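Local atomic coordinates of endoglucanase FnCel5A (Fervidobacterium nodosum, PDB entry 3NCO), a protein that probably hydrolyses internal beta-1,4-glucosidic bonds of cellulose as a family 5 glycoside hydrolase. Residues Ser246-Ala249 and Pro255-Leu258. Numbering follows the deposited sequence.
Sequences SEWA and PIFL
I256, at the start of its strand, meets A249 and the edge of W248 on the helix packed over it. Its CB leaves the backbone toward the helix and stands 4.8 Å from A249 CB. The next atom along the longer branch does most of the work: I256 CG1 sits 3.4 Å from A249 CB, tighter than the usual spacing for two carbons. With CG1 anti to the carbonyl carbon (chi1 -66°), this branch reaches the helix while CG2 stays further back, 5.8 Å from A249 CB. Strand 198-204, helix 232-252 and strand 256-261 form a beta-alpha-beta crossover of the TIM barrel, with the two strands parallel and adjacent; the short helix 208-211 comes in between strand 198-204 and the long helix. I256 therefore faces the outer layer, also meeting V200 and F202 of strand 198-204, whereas F257 turns from the helix and touches I20 of helix 12-20. At the tip, a bent chi2 of -74° keeps I256 CD1 within 3.7 Å of A249 CB. The same methyl lies near the plane of the W248 indole, at its six-membered edge, with CZ3 a looser 4.5 Å from I256 CD1; V187 and V254 also touch W248.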
# COMPACT_ATOMS: atom_id res chain seq x y z
N SER A 246 -10.35 -10.30 -9.55
CA SER A 246 -11.47 -9.61 -10.12
C SER A 246 -12.76 -10.40 -9.96
O SER A 246 -13.79 -9.86 -9.55
CB SER A 246 -11.18 -9.35 -11.62
OG SER A 246 -12.37 -8.96 -12.27
N GLU A 247 -12.73 -11.71 -10.25
CA GLU A 247 -13.97 -12.47 -10.04
C GLU A 247 -14.43 -12.45 -8.57
O GLU A 247 -15.64 -12.31 -8.26
CB GLU A 247 -13.80 -13.92 -10.55
CG GLU A 247 -13.50 -14.00 -12.06
CD GLU A 247 -13.19 -15.43 -12.56
OE1 GLU A 247 -12.87 -16.32 -11.73
OE2 GLU A 247 -13.26 -15.66 -13.80
N TRP A 248 -13.48 -12.59 -7.66
CA TRP A 248 -13.82 -12.49 -6.22
C TRP A 248 -14.41 -11.12 -5.85
O TRP A 248 -15.42 -11.05 -5.14
CB TRP A 248 -12.59 -12.83 -5.34
CG TRP A 248 -12.86 -12.74 -3.89
CD1 TRP A 248 -13.27 -13.75 -3.07
CD2 TRP A 248 -12.76 -11.57 -3.06
NE1 TRP A 248 -13.45 -13.28 -1.78
CE2 TRP A 248 -13.12 -11.94 -1.74
CE3 TRP A 248 -12.36 -10.23 -3.30
CZ2 TRP A 248 -13.10 -11.03 -0.64
CZ3 TRP A 248 -12.37 -9.31 -2.22
CH2 TRP A 248 -12.73 -9.73 -0.90
N ALA A 249 -13.75 -10.05 -6.31
CA ALA A 249 -14.22 -8.71 -5.97
C ALA A 249 -15.63 -8.42 -6.54
O ALA A 249 -16.44 -7.72 -5.88
CB ALA A 249 -13.22 -7.70 -6.43
N PRO A 255 -14.48 -2.74 -4.45
CA PRO A 255 -13.43 -2.37 -5.40
C PRO A 255 -12.07 -2.87 -4.93
O PRO A 255 -11.91 -3.18 -3.75
CB PRO A 255 -13.39 -0.84 -5.33
CG PRO A 255 -14.44 -0.40 -4.37
CD PRO A 255 -14.88 -1.62 -3.58
N ILE A 256 -11.10 -2.90 -5.86
CA ILE A 256 -9.78 -3.43 -5.59
C ILE A 256 -8.70 -2.39 -5.91
O ILE A 256 -8.66 -1.84 -7.02
CB ILE A 256 -9.51 -4.66 -6.51
CG1 ILE A 256 -10.45 -5.80 -6.15
CG2 ILE A 256 -8.04 -5.09 -6.47
CD1 ILE A 256 -10.07 -6.51 -4.81
N PHE A 257 -7.75 -2.21 -4.96
CA PHE A 257 -6.53 -1.40 -5.13
C PHE A 257 -5.33 -2.33 -5.08
O PHE A 257 -5.12 -3.10 -4.13
CB PHE A 257 -6.52 -0.40 -3.95
CG PHE A 257 -5.24 0.30 -3.70
CD1 PHE A 257 -4.49 0.98 -4.67
CD2 PHE A 257 -4.84 0.40 -2.35
CE1 PHE A 257 -3.36 1.71 -4.27
CE2 PHE A 257 -3.73 1.08 -1.97
CZ PHE A 257 -3.01 1.77 -2.89
N LEU A 258 -4.54 -2.30 -6.15
CA LEU A 258 -3.29 -3.02 -6.14
C LEU A 258 -2.27 -2.09 -5.44
O LEU A 258 -1.72 -1.18 -6.10
CB LEU A 258 -2.87 -3.26 -7.63
CG LEU A 258 -1.43 -3.74 -7.89
CD1 LEU A 258 -1.22 -5.04 -7.14
CD2 LEU A 258 -1.10 -3.94 -9.40